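Local coordinates for protein tRNA threonylcarbamoyladenosine dehydratase (Escherichia coli, PDB 4D79) that catalyses the ATP-dependent dehydration of threonylcarbamoyladenosine at position 37 of tRNAs to its cyclic form, and can accept sulfur from the cysteine desulfurase CsdA in vitro, at residues Val65-Thr68 with Asn69-Arg72; Ala45-Ala48 with Leu49-Gly53; Phe108-Pro111 with Asp112-Ala115; Gln158-Pro161 with Thr162-Gln165; Ile173-Pro176 with Leu177-Lys180. All blocks are in the same frame, centred on the assembly; numbering follows the deposited sequence. Where two conformers were deposited one is given.

Contact 1: Val65-Thr68 with Asn69-Arg72; sequences VCVT and NTNR. With ATP (adenosine-5'-triphosphate), chain K.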
loop_
_atom_site.group_PDB
_atom_site.type_symbol
_atom_site.label_atom_id
_atom_site.label_comp_id
_atom_site.label_asym_id
_atom_site.label_seq_id
_atom_site.Cartn_x
_atom_site.Cartn_y
_atom_site.Cartn_z
ATOM N N VAL B 65 10.258 16.065 6.740
ATOM C CA VAL B 65 10.509 14.642 6.927
ATOM C C VAL B 65 11.278 14.432 8.227
ATOM O O VAL B 65 12.330 15.042 8.449
ATOM C CB VAL B 65 11.265 14.054 5.719
ATOM C CG1 VAL B 65 11.580 12.587 5.934
ATOM C CG2 VAL B 65 10.455 14.207 4.427
ATOM N N CYS B 66 10.756 13.550 9.089
ATOM C CA CYS B 66 11.371 13.217 10.368
ATOM C C CYS B 66 11.745 11.740 10.399
ATOM O O CYS B 66 11.027 10.898 9.858
ATOM C CB CYS B 66 10.428 13.518 11.550
ATOM S SG CYS B 66 9.960 15.253 11.756
ATOM N N VAL B 67 12.853 11.421 11.076
ATOM C CA VAL B 67 13.332 10.037 11.105
ATOM C C VAL B 67 12.249 9.122 11.659
ATOM O O VAL B 67 12.115 7.965 11.218
ATOM C CB VAL B 67 14.641 9.918 11.912
ATOM C CG1 VAL B 67 14.431 10.284 13.364
ATOM C CG2 VAL B 67 15.166 8.490 11.805
ATOM N N THR B 68 11.408 9.643 12.558
ATOM C CA THR B 68 10.333 8.850 13.138
ATOM C C THR B 68 9.206 8.580 12.151
ATOM O O THR B 68 8.336 7.756 12.473
ATOM C CB THR B 68 9.745 9.512 14.400
ATOM O OG1 THR B 68 9.181 10.779 14.060
ATOM C CG2 THR B 68 10.799 9.704 15.533
ATOM N N ASN B 69 9.215 9.236 10.973
ATOM C CA ASN B 69 8.279 8.916 9.892
ATOM C C ASN B 69 8.589 7.593 9.185
ATOM O O ASN B 69 7.762 7.122 8.392
ATOM C CB ASN B 69 8.270 9.983 8.787
ATOM C CG ASN B 69 7.896 11.389 9.255
ATOM O OD1 ASN B 69 8.178 12.339 8.532
ATOM N ND2 ASN B 69 7.264 11.532 10.415
ATOM N N THR B 70 9.740 6.994 9.450
ATOM C CA THR B 70 10.247 5.876 8.664
ATOM C C THR B 70 9.304 4.687 8.661
ATOM O O THR B 70 9.246 3.953 7.671
ATOM C CB THR B 70 11.612 5.491 9.216
ATOM O OG1 THR B 70 12.492 6.604 9.029
ATOM C CG2 THR B 70 12.170 4.254 8.544
ATOM N N ASN B 71 8.565 4.471 9.749
ATOM C CA ASN B 71 7.735 3.289 9.816
ATOM C C ASN B 71 6.534 3.338 8.897
ATOM O O ASN B 71 5.919 2.289 8.705
ATOM C CB ASN B 71 7.241 3.039 11.234
ATOM C CG ASN B 71 6.322 4.155 11.747
ATOM O OD1 ASN B 71 6.566 5.330 11.499
ATOM N ND2 ASN B 71 5.243 3.768 12.462
ATOM N N ARG B 72 6.169 4.505 8.329
ATOM C CA ARG B 72 4.886 4.571 7.639
ATOM C C ARG B 72 4.759 5.581 6.498
ATOM O O ARG B 72 3.646 5.738 6.008
ATOM C CB ARG B 72 3.786 4.888 8.668
ATOM C CG ARG B 72 3.929 6.305 9.214
ATOM C CD ARG B 72 3.315 6.451 10.578
ATOM N NE ARG B 72 3.235 7.825 11.048
ATOM C CZ ARG B 72 4.205 8.473 11.681
ATOM N NH1 ARG B 72 5.370 7.901 11.918
ATOM N NH2 ARG B 72 4.000 9.714 12.076
HETATM P PG ATP K . 4.337 13.300 13.579
HETATM O O1G ATP K . 5.008 12.413 14.599
HETATM O O2G ATP K . 5.284 14.171 12.787
HETATM O O3G ATP K . 3.093 13.987 14.089
HETATM P PB ATP K . 2.887 12.664 11.222
HETATM O O1B ATP K . 1.824 13.649 11.655
HETATM O O2B ATP K . 3.769 12.918 10.012
HETATM O O3B ATP K . 3.795 12.251 12.488
HETATM P PA ATP K . 0.836 11.067 10.138
HETATM O O1A ATP K . -0.298 11.281 11.134
HETATM O O2A ATP K . 0.971 9.726 9.464
HETATM O O3A ATP K . 2.190 11.243 10.974
HETATM O "O5'" ATP K . 0.862 12.246 9.018
HETATM C "C5'" ATP K . -0.089 13.327 8.953
HETATM C "C4'" ATP K . 0.233 14.436 7.941
HETATM O "O4'" ATP K . -0.872 15.375 7.752
HETATM C "C3'" ATP K . 1.429 15.278 8.368
HETATM O "O3'" ATP K . 2.453 15.302 7.360
HETATM C "C2'" ATP K . 0.851 16.667 8.567
HETATM O "O2'" ATP K . 1.796 17.690 8.289
HETATM C "C1'" ATP K . -0.336 16.719 7.619
HETATM N N9 ATP K . -1.230 17.873 7.949
HETATM C C8 ATP K . -1.699 18.110 9.201
HETATM N N7 ATP K . -2.474 19.225 9.259
HETATM C C5 ATP K . -2.504 19.729 8.023
HETATM C C6 ATP K . -3.166 20.892 7.421
HETATM N N6 ATP K . -3.897 21.696 8.197
HETATM N N1 ATP K . -3.000 21.142 6.120
HETATM C C2 ATP K . -2.231 20.339 5.350
HETATM N N3 ATP K . -1.592 19.251 5.835
HETATM C C4 ATP K . -1.685 18.872 7.150
HETATM O O HOH W 1 6.649 10.587 13.172
#
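The loop between strand 56-60 and helix 85-96 lines the triphosphate end of the ATP pocket, and Cys66 and Asn69 hold its turn together. Cys66 O accepts Asn69 N, while Asn69 OD1 folds back to take Cys66 N at 2.9 Å, almost straight though from above the amide's carbonyl plane. Val67 O is gripped twice, by Thr70 N and by Thr70 OG1 at 2.6 Å. Further on, the extended chain of Arg72 carries its guanidinium to the phosphates: NH2 donates to ATP O3A at 2.6 Å. NH1 meets a lone pair of Asn71 OD1 in plane at 2.9 Å and bonds weakly to Thr68 O, which fixes the group's rotation. A leucine in place of Arg72 would probably leave ATP O3A without its NH2 donor, Asn71 OD1 without NH1, and the triphosphate without a nearby positive charge. One water joins Thr68 OG1, Arg72 NH2 and ATP O1G. Val65 and Asn69 pack on Lys85 of helix 85-96, and Arg51 of the second subunit bonds to Thr70 O.

Contact 2: Ala45-Ala48 with Leu49-Gly53; sequences AAEA and LARTG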
loop_
_atom_site.group_PDB
_atom_site.type_symbol
_atom_site.label_atom_id
_atom_site.label_comp_id
_atom_site.label_asym_id
_atom_site.label_seq_id
_atom_site.Cartn_x
_atom_site.Cartn_y
_atom_site.Cartn_z
ATOM N N ALA B 45 -1.170 7.876 -0.886
ATOM C CA ALA B 45 -2.191 8.301 -1.832
ATOM C C ALA B 45 -1.542 9.035 -3.006
ATOM O O ALA B 45 -1.894 8.819 -4.175
ATOM C CB ALA B 45 -3.230 9.176 -1.125
ATOM N N ALA B 46 -0.588 9.915 -2.708
ATOM C CA ALA B 46 0.049 10.689 -3.758
ATOM C C ALA B 46 0.795 9.780 -4.717
ATOM O O ALA B 46 0.726 9.968 -5.945
ATOM C CB ALA B 46 0.983 11.731 -3.139
ATOM N N GLU B 47 1.507 8.785 -4.163
ATOM C CA GLU B 47 2.183 7.766 -4.953
ATOM C C GLU B 47 1.204 7.052 -5.875
ATOM O O GLU B 47 1.446 6.901 -7.076
ATOM C CB GLU B 47 2.877 6.761 -4.023
ATOM C CG GLU B 47 3.605 5.617 -4.725
ATOM C CD GLU B 47 5.026 5.964 -5.108
ATOM O OE1 GLU B 47 5.437 7.117 -4.840
ATOM O OE2 GLU B 47 5.740 5.068 -5.639
ATOM N N ALA B 48 0.086 6.611 -5.328
ATOM C CA ALA B 48 -0.873 5.856 -6.119
ATOM C C ALA B 48 -1.484 6.705 -7.247
ATOM O O ALA B 48 -1.725 6.195 -8.359
ATOM C CB ALA B 48 -1.962 5.323 -5.203
ATOM N N LEU B 49 -1.761 7.977 -6.978
ATOM C CA LEU B 49 -2.281 8.864 -8.029
ATOM C C LEU B 49 -1.283 8.999 -9.178
ATOM O O LEU B 49 -1.648 8.920 -10.350
ATOM C CB LEU B 49 -2.582 10.229 -7.453
ATOM C CG LEU B 49 -3.711 10.312 -6.460
ATOM C CD1 LEU B 49 -3.646 11.682 -5.780
ATOM C CD2 LEU B 49 -5.038 10.075 -7.095
ATOM N N ALA B 50 -0.020 9.236 -8.845
ATOM C CA ALA B 50 1.000 9.354 -9.860
ATOM C C ALA B 50 1.110 8.077 -10.699
ATOM O O ALA B 50 1.235 8.139 -11.938
ATOM C CB ALA B 50 2.332 9.700 -9.194
ATOM N N ARG B 51 1.053 6.911 -10.042
ATOM C CA ARG B 51 1.230 5.638 -10.712
ATOM C C ARG B 51 -0.025 5.169 -11.426
ATOM O O ARG B 51 0.016 4.148 -12.110
ATOM C CB ARG B 51 1.698 4.567 -9.722
ATOM C CG ARG B 51 3.118 4.826 -9.196
ATOM C CD ARG B 51 3.768 3.567 -8.619
ATOM N NE ARG B 51 5.090 3.906 -8.128
ATOM C CZ ARG B 51 6.167 4.052 -8.882
ATOM N NH1 ARG B 51 6.118 3.838 -10.180
ATOM N NH2 ARG B 51 7.310 4.408 -8.325
ATOM N N THR B 52 -1.128 5.891 -11.313
ATOM C CA THR B 52 -2.329 5.576 -12.066
ATOM C C THR B 52 -2.619 6.634 -13.133
ATOM O O THR B 52 -3.743 6.727 -13.630
ATOM C CB THR B 52 -3.507 5.373 -11.115
ATOM O OG1 THR B 52 -3.097 4.584 -9.973
ATOM C CG2 THR B 52 -4.631 4.641 -11.767
ATOM N N GLY B 53 -1.614 7.414 -13.524
ATOM C CA GLY B 53 -1.773 8.294 -14.655
ATOM C C GLY B 53 -2.575 9.547 -14.390
ATOM O O GLY B 53 -3.098 10.118 -15.335
#
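A salt bridge one turn apart, Glu47 to Arg51, marks the C-terminal part of helix 42-51, the crossover helix of the Rossmann-like beta-alpha-beta unit. The two side chains run alongside each other, and Arg51 NE donates to Glu47 OE2 at 2.8 Å. That oxygen is approached from above the carboxylate plane but lies in the guanidinium plane, the two planes being 60° apart; NH2 adds a weak second bond. Glu47 CG is anti to the backbone N (chi1 179°) and the chain then bends, which carries the carboxylate to the arginine; OE2 also pairs with Arg92. A methionine in place of Arg51 would probably leave Glu47 with one cationic partner fewer, Arg92 remaining, and Ala76 O of the second subunit without its NH1 donor. Thr52 OG1 donates to Ala48 O at 2.7 Å, and Gly53, with positive phi, closes a Schellman motif. The helix lies between its neighbours: Ala45 and Leu49 on Val253 of helix 242-266, Ala50 on Ile57 of strand 56-60 and on Ile93 of helix 85-96.

Contact 3: Phe108-Pro111 with Asp112-Ala115; sequences FVTP and DNVA. With ATP (adenosine-5'-triphosphate), chain K.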
loop_
_atom_site.group_PDB
_atom_site.type_symbol
_atom_site.label_atom_id
_atom_site.label_comp_id
_atom_site.label_asym_id
_atom_site.label_seq_id
_atom_site.Cartn_x
_atom_site.Cartn_y
_atom_site.Cartn_z
ATOM N N PHE B 108 -0.453 24.806 5.699
ATOM C CA PHE B 108 -1.530 24.040 6.304
ATOM C C PHE B 108 -2.875 24.689 5.969
ATOM O O PHE B 108 -2.984 25.907 5.879
ATOM C CB PHE B 108 -1.398 23.988 7.836
ATOM C CG PHE B 108 -0.201 23.229 8.344
ATOM C CD1 PHE B 108 0.094 21.945 7.890
ATOM C CD2 PHE B 108 0.614 23.797 9.316
ATOM C CE1 PHE B 108 1.198 21.254 8.392
ATOM C CE2 PHE B 108 1.709 23.113 9.820
ATOM C CZ PHE B 108 2.002 21.844 9.357
ATOM N N VAL B 109 -3.903 23.858 5.811
ATOM C CA VAL B 109 -5.242 24.365 5.563
ATOM C C VAL B 109 -5.814 24.947 6.850
ATOM O O VAL B 109 -5.611 24.404 7.942
ATOM C CB VAL B 109 -6.136 23.252 4.996
ATOM C CG1 VAL B 109 -7.609 23.634 5.044
ATOM C CG2 VAL B 109 -5.717 22.940 3.564
ATOM N N THR B 110 -6.469 26.094 6.732
ATOM C CA THR B 110 -7.157 26.726 7.864
ATOM C C THR B 110 -8.538 27.182 7.407
ATOM O O THR B 110 -8.795 27.253 6.198
ATOM C CB THR B 110 -6.371 27.920 8.408
ATOM O OG1 THR B 110 -6.502 29.009 7.493
ATOM C CG2 THR B 110 -4.910 27.584 8.620
ATOM N N PRO B 111 -9.456 27.521 8.318
ATOM C CA PRO B 111 -10.719 28.120 7.852
ATOM C C PRO B 111 -10.499 29.377 7.024
ATOM O O PRO B 111 -11.275 29.657 6.101
ATOM C CB PRO B 111 -11.477 28.403 9.156
ATOM C CG PRO B 111 -10.904 27.431 10.138
ATOM C CD PRO B 111 -9.455 27.285 9.772
ATOM N N ASP B 112 -9.401 30.093 7.280
ATOM C CA ASP B 112 -9.116 31.349 6.607
ATOM C C ASP B 112 -8.579 31.163 5.202
ATOM O O ASP B 112 -8.735 32.072 4.377
ATOM C CB ASP B 112 -8.077 32.155 7.398
ATOM C CG ASP B 112 -8.625 32.734 8.686
ATOM O OD1 ASP B 112 -9.858 32.911 8.796
ATOM O OD2 ASP B 112 -7.810 33.019 9.591
ATOM N N ASN B 113 -7.890 30.050 4.913
ATOM C CA ASN B 113 -7.264 29.897 3.605
ATOM C C ASN B 113 -7.873 28.785 2.767
ATOM O O ASN B 113 -7.460 28.607 1.611
ATOM C CB ASN B 113 -5.754 29.675 3.757
ATOM C CG ASN B 113 -5.406 28.348 4.440
ATOM O OD1 ASN B 113 -6.185 27.396 4.425
ATOM N ND2 ASN B 113 -4.222 28.290 5.035
ATOM N N VAL B 114 -8.844 28.038 3.298
ATOM C CA VAL B 114 -9.283 26.838 2.590
ATOM C C VAL B 114 -9.946 27.196 1.269
ATOM O O VAL B 114 -9.681 26.568 0.232
ATOM C CB VAL B 114 -10.217 25.990 3.475
ATOM C CG1 VAL B 114 -11.465 26.799 3.907
ATOM C CG2 VAL B 114 -10.581 24.677 2.751
ATOM N N ALA B 115 -10.771 28.249 1.257
ATOM C CA ALA B 115 -11.433 28.587 0.011
ATOM C C ALA B 115 -10.416 28.946 -1.065
ATOM O O ALA B 115 -10.556 28.530 -2.212
ATOM C CB ALA B 115 -12.417 29.719 0.251
HETATM P PG ATP K . 4.337 13.300 13.579
HETATM O O1G ATP K . 5.008 12.413 14.599
HETATM O O2G ATP K . 5.284 14.171 12.787
HETATM O O3G ATP K . 3.093 13.987 14.089
HETATM P PB ATP K . 2.887 12.664 11.222
HETATM O O1B ATP K . 1.824 13.649 11.655
HETATM O O2B ATP K . 3.769 12.918 10.012
HETATM O O3B ATP K . 3.795 12.251 12.488
HETATM P PA ATP K . 0.836 11.067 10.138
HETATM O O1A ATP K . -0.298 11.281 11.134
HETATM O O2A ATP K . 0.971 9.726 9.464
HETATM O O3A ATP K . 2.190 11.243 10.974
HETATM O "O5'" ATP K . 0.862 12.246 9.018
HETATM C "C5'" ATP K . -0.089 13.327 8.953
HETATM C "C4'" ATP K . 0.233 14.436 7.941
HETATM O "O4'" ATP K . -0.872 15.375 7.752
HETATM C "C3'" ATP K . 1.429 15.278 8.368
HETATM O "O3'" ATP K . 2.453 15.302 7.360
HETATM C "C2'" ATP K . 0.851 16.667 8.567
HETATM O "O2'" ATP K . 1.796 17.690 8.289
HETATM C "C1'" ATP K . -0.336 16.719 7.619
HETATM N N9 ATP K . -1.230 17.873 7.949
HETATM C C8 ATP K . -1.699 18.110 9.201
HETATM N N7 ATP K . -2.474 19.225 9.259
HETATM C C5 ATP K . -2.504 19.729 8.023
HETATM C C6 ATP K . -3.166 20.892 7.421
HETATM N N6 ATP K . -3.897 21.696 8.197
HETATM N N1 ATP K . -3.000 21.142 6.120
HETATM C C2 ATP K . -2.231 20.339 5.350
HETATM N N3 ATP K . -1.592 19.251 5.835
HETATM C C4 ATP K . -1.685 18.872 7.150
HETATM O O HOH W 2 -11.102 30.601 2.990
#
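In the Rossmann-like ThiF fold, the loop after strand 101-105 pairs its backbone with adenine, and Asn113 braces that loop, Phe108 to Thr110, just before helix 114-118. This is the tight half. The Asn113 side chain works with both ends of its amide: ND2 donates to Phe108 O at 2.8 Å, in the carbonyl plane and nearly straight, while OD1 accepts Thr110 N at 2.7 Å from above its own plane. The side chain crosses that of Thr110 at about a right angle, and CG sits between its backbone N and carbonyl carbon (chi1 66°), which folds the amide back over the loop. Next to it, Val109 CG1 meets Val114 CB at 3.8 Å, and Val114 goes on to pack against Leu138 and Tyr141 of helix 132-144. The other half is looser. Thr110 OG1 reaches Asp112 N and Asn113 N through weak bonds, a frail ST turn, and Pro111 and Asp112 are exposed. There a water donates to Pro111 O and accepts from Ala115 N at 2.9 Å, joining the turn to the first helical residues. With its backbone held this way, the loop reads the base edge. Phe108 lies obliquely by the purine, CD1 being 3.4 Å from ATP C5; ATP N6 donates to Val109 O, and Val109 N donates to ATP N1 at 2.9 Å.

Contact 4: Gln158-Pro161 with Thr162-Gln165; sequences QIDP and TQIQ. With NA (sodium ion), chain J; K (potassium ion), chain I.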
loop_
_atom_site.group_PDB
_atom_site.type_symbol
_atom_site.label_atom_id
_atom_site.label_comp_id
_atom_site.label_asym_id
_atom_site.label_seq_id
_atom_site.Cartn_x
_atom_site.Cartn_y
_atom_site.Cartn_z
ATOM N N GLN B 158 -3.682 0.258 14.281
ATOM C CA GLN B 158 -4.358 -0.781 13.528
ATOM C C GLN B 158 -3.312 -1.626 12.811
ATOM O O GLN B 158 -2.304 -1.093 12.329
ATOM C CB GLN B 158 -5.374 -0.151 12.562
ATOM C CG GLN B 158 -6.564 0.340 13.399
ATOM C CD GLN B 158 -7.429 1.223 12.704
ATOM O OE1 GLN B 158 -8.606 0.932 12.572
ATOM N NE2 GLN B 158 -6.892 2.343 12.226
ATOM N N ILE B 159 -3.540 -2.937 12.764
ATOM C CA ILE B 159 -2.584 -3.865 12.154
ATOM C C ILE B 159 -3.142 -4.642 10.975
ATOM O O ILE B 159 -2.351 -5.280 10.262
ATOM C CB ILE B 159 -2.025 -4.865 13.189
ATOM C CG1 ILE B 159 -3.087 -5.873 13.635
ATOM C CG2 ILE B 159 -1.457 -4.122 14.381
ATOM C CD1 ILE B 159 -2.505 -7.065 14.451
ATOM N N ASP B 160 -4.452 -4.633 10.736
ATOM C CA ASP B 160 -5.061 -5.507 9.735
ATOM C C ASP B 160 -5.568 -4.751 8.496
ATOM O O ASP B 160 -6.677 -4.195 8.520
ATOM C CB ASP B 160 -6.204 -6.282 10.388
ATOM C CG ASP B 160 -6.827 -7.305 9.466
ATOM O OD1 ASP B 160 -6.422 -7.435 8.282
ATOM O OD2 ASP B 160 -7.752 -7.981 9.950
ATOM N N PRO B 161 -4.833 -4.764 7.368
ATOM C CA PRO B 161 -5.298 -4.032 6.170
ATOM C C PRO B 161 -6.575 -4.578 5.562
ATOM O O PRO B 161 -7.236 -3.842 4.820
ATOM C CB PRO B 161 -4.117 -4.151 5.179
ATOM C CG PRO B 161 -2.958 -4.659 6.001
ATOM C CD PRO B 161 -3.520 -5.404 7.156
ATOM N N THR B 162 -6.979 -5.820 5.863
ATOM C CA THR B 162 -8.167 -6.350 5.203
ATOM C C THR B 162 -9.469 -5.853 5.808
ATOM O O THR B 162 -10.531 -6.184 5.281
ATOM C CB THR B 162 -8.188 -7.890 5.246
ATOM O OG1 THR B 162 -8.371 -8.328 6.609
ATOM C CG2 THR B 162 -6.925 -8.453 4.712
ATOM N N GLN B 163 -9.431 -5.083 6.886
ATOM C CA GLN B 163 -10.654 -4.543 7.483
ATOM C C GLN B 163 -10.928 -3.091 7.092
ATOM O O GLN B 163 -11.933 -2.524 7.534
ATOM C CB GLN B 163 -10.593 -4.686 9.003
ATOM C CG GLN B 163 -10.731 -6.121 9.485
ATOM C CD GLN B 163 -10.901 -6.240 10.974
ATOM O OE1 GLN B 163 -11.880 -5.755 11.561
ATOM N NE2 GLN B 163 -9.929 -6.883 11.611
ATOM N N ILE B 164 -10.118 -2.513 6.205
ATOM C CA ILE B 164 -10.311 -1.138 5.743
ATOM C C ILE B 164 -11.456 -1.098 4.742
ATOM O O ILE B 164 -11.566 -1.952 3.870
ATOM C CB ILE B 164 -8.996 -0.608 5.135
ATOM C CG1 ILE B 164 -7.885 -0.682 6.172
ATOM C CG2 ILE B 164 -9.160 0.778 4.516
ATOM C CD1 ILE B 164 -6.478 -0.464 5.633
ATOM N N GLN B 165 -12.304 -0.092 4.858
ATOM C CA GLN B 165 -13.453 0.050 3.981
ATOM C C GLN B 165 -13.857 1.524 3.962
ATOM O O GLN B 165 -13.270 2.367 4.646
ATOM C CB GLN B 165 -14.594 -0.877 4.401
ATOM C CG GLN B 165 -14.843 -0.913 5.858
ATOM C CD GLN B 165 -15.749 -2.053 6.268
ATOM O OE1 GLN B 165 -16.942 -2.032 6.001
ATOM N NE2 GLN B 165 -15.168 -3.083 6.876
HETATM NA NA NA J . -11.058 -5.939 3.039
HETATM K K K I . -10.839 1.024 13.495
HETATM O O HOH W 3 -9.779 -3.783 3.110
HETATM O O HOH W 4 -12.756 -4.471 3.785
HETATM O O HOH W 5 -10.467 3.336 11.628
HETATM O O HOH W 6 -8.802 -6.212 1.864
HETATM O O HOH W 7 -11.169 -8.422 2.712
#
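Asp160 receives Thr162 and Gln163 on its two carboxylate oxygens as the chain turns towards strand 164-168. Thr162 comes first and binds twice to OD1: its backbone N from above the carboxylate plane at 3.0 Å, its OG1 on the syn side at 2.7 Å, both from the same face. The N-H bond makes an Asx turn; with chi1 at -175° the Asp160 carboxylate is stretched out from its backbone N toward these donors. Thr162 O meanwhile binds the sodium ion at 2.3 Å. Gln163 follows, its NE2 meeting Asp160 OD2 at 3.0 Å and nearly straight, with the amide turned 77° from the carboxylate; its OE1 is held by Thr207. Ile164 then enters the strand, with CD1 lying 3.6 Å from Pro161 O, and its side chain packs on Thr247 and Phe248 of helix 242-266. Waters held by Ile164 O complete part of the sodium shell. At the start of the loop Gln158 OE1 binds potassium at 2.4 Å, beside the backbone oxygens of Gln174, Ser206 and Glu208. The arrangement is an Asx turn leading into a strand, at a sodium site that Thr162 O of the second subunit shares across the dimer.

Contact 5: Ile173-Pro176 with Leu177-Lys180; sequences IQDP and LAAK. With K (potassium ion), chain I.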
loop_
_atom_site.group_PDB
_atom_site.type_symbol
_atom_site.label_atom_id
_atom_site.label_comp_id
_atom_site.label_asym_id
_atom_site.label_seq_id
_atom_site.Cartn_x
_atom_site.Cartn_y
_atom_site.Cartn_z
ATOM N N ILE B 173 -16.678 3.389 12.961
ATOM C CA ILE B 173 -16.462 2.843 14.294
ATOM C C ILE B 173 -14.979 2.724 14.562
ATOM O O ILE B 173 -14.154 2.736 13.642
ATOM C CB ILE B 173 -17.101 1.458 14.504
ATOM C CG1 ILE B 173 -16.536 0.466 13.457
ATOM C CG2 ILE B 173 -18.622 1.569 14.435
ATOM C CD1 ILE B 173 -16.698 -0.994 13.841
ATOM N N GLN B 174 -14.657 2.584 15.852
ATOM C CA GLN B 174 -13.297 2.303 16.309
ATOM C C GLN B 174 -12.312 3.304 15.741
ATOM O O GLN B 174 -11.254 2.954 15.224
ATOM C CB GLN B 174 -12.886 0.859 16.003
ATOM C CG GLN B 174 -13.536 -0.133 16.985
ATOM C CD GLN B 174 -12.892 -0.107 18.371
ATOM O OE1 GLN B 174 -11.800 0.408 18.547
ATOM N NE2 GLN B 174 -13.622 -0.580 19.370
ATOM N N ASP B 175 -12.715 4.570 15.727
ATOM C CA ASP B 175 -11.915 5.593 15.068
ATOM C C ASP B 175 -12.091 6.892 15.826
ATOM O O ASP B 175 -12.960 7.704 15.499
ATOM C CB ASP B 175 -12.329 5.735 13.610
ATOM C CG ASP B 175 -11.305 6.470 12.785
ATOM O OD1 ASP B 175 -10.702 7.439 13.293
ATOM O OD2 ASP B 175 -11.094 6.057 11.628
ATOM N N PRO B 176 -11.254 7.135 16.829
ATOM C CA PRO B 176 -11.431 8.338 17.648
ATOM C C PRO B 176 -11.215 9.612 16.872
ATOM O O PRO B 176 -11.850 10.616 17.192
ATOM C CB PRO B 176 -10.394 8.166 18.767
ATOM C CG PRO B 176 -10.091 6.691 18.774
ATOM C CD PRO B 176 -10.249 6.217 17.397
ATOM N N LEU B 177 -10.354 9.608 15.850
ATOM C CA LEU B 177 -10.199 10.802 15.026
ATOM C C LEU B 177 -11.501 11.124 14.312
ATOM O O LEU B 177 -11.963 12.265 14.316
ATOM C CB LEU B 177 -9.065 10.616 14.019
ATOM C CG LEU B 177 -8.920 11.813 13.061
ATOM C CD1 LEU B 177 -8.538 13.056 13.834
ATOM C CD2 LEU B 177 -7.904 11.519 11.967
ATOM N N ALA B 178 -12.130 10.122 13.709
ATOM C CA ALA B 178 -13.404 10.381 13.053
ATOM C C ALA B 178 -14.440 10.876 14.054
ATOM O O ALA B 178 -15.252 11.740 13.726
ATOM C CB ALA B 178 -13.899 9.119 12.344
ATOM N N ALA B 179 -14.429 10.336 15.279
ATOM C CA ALA B 179 -15.382 10.770 16.306
ATOM C C ALA B 179 -15.190 12.238 16.669
ATOM O O ALA B 179 -16.151 13.006 16.701
ATOM C CB ALA B 179 -15.249 9.900 17.557
ATOM N N LYS B 180 -13.949 12.652 16.928
ATOM C CA LYS B 180 -13.687 14.054 17.240
ATOM C C LYS B 180 -14.077 14.961 16.083
ATOM O O LYS B 180 -14.620 16.062 16.296
ATOM C CB LYS B 180 -12.206 14.234 17.584
ATOM C CG LYS B 180 -11.808 13.629 18.910
ATOM C CD LYS B 180 -10.333 13.869 19.241
ATOM C CE LYS B 180 -9.432 12.886 18.499
ATOM N NZ LYS B 180 -8.010 12.939 18.950
HETATM K K K I . -10.839 1.024 13.495
HETATM O O HOH W 8 -8.332 7.357 15.145
HETATM O O HOH W 5 -10.467 3.336 11.628
#
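Asp175 is the N-cap of helix 176-189, and its carboxylate is turned back over the first turn to meet Ala178. Its first torsion (chi1 -164°) sets the carboxyl group far from the backbone N and beside the carbonyl carbon, bringing OD1 to the N-H of Ala178, which it accepts at 3.1 Å and close to straight. The donor stands well above the carboxylate plane, and the Ala178 methyl lies against the carboxyl carbon, CB to CG 3.7 Å. OD1 has further partners: Gly154 N, and a water that passes the link on to Leu177 N. Sitting at the positive end of the helix dipole, the carboxylate is likely to be stabilised in its charged form. Behind the cap the regular turns begin, with Ala179 N on Asp175 O and Lys180 N on Pro176 O at 2.9 Å. The end of Leu177 leads away from the cap to pack on Val132 and Lys135 of helix 132-144. Lys180 bends at its third torsion (chi3 -80°), laying CE 3.6 Å from Pro176 O. The cap also ties the helix to the potassium site. Asp175 OD2 takes a hydrogen bond at 2.8 Å from a water that is itself a potassium ligand, and the preceding residue binds the ion directly, Gln174 O lying 2.6 Å from the metal.

Along the chain the order is contact 2, 1, 3, 4, 5, all within one ThiF-family domain built on a mixed sheet. Contacts 1 and 3 hold opposite ends of the same ATP, the phosphates and the adenine, with centres 26 Å apart. Contact 2 closes the crossover helix between strands 32-36 and 56-60, its centre 20 Å from that of contact 1; the two come together across the dimer interface. Contact 4 leads into strand 164-168 and contact 5 opens helix 176-189, the next helix along; their centres are 15 Å apart and they share one potassium ion and a water. The ATP loop and the sodium site thus both lie against the second subunit, while contacts 3 and 5 touch no other protein chain.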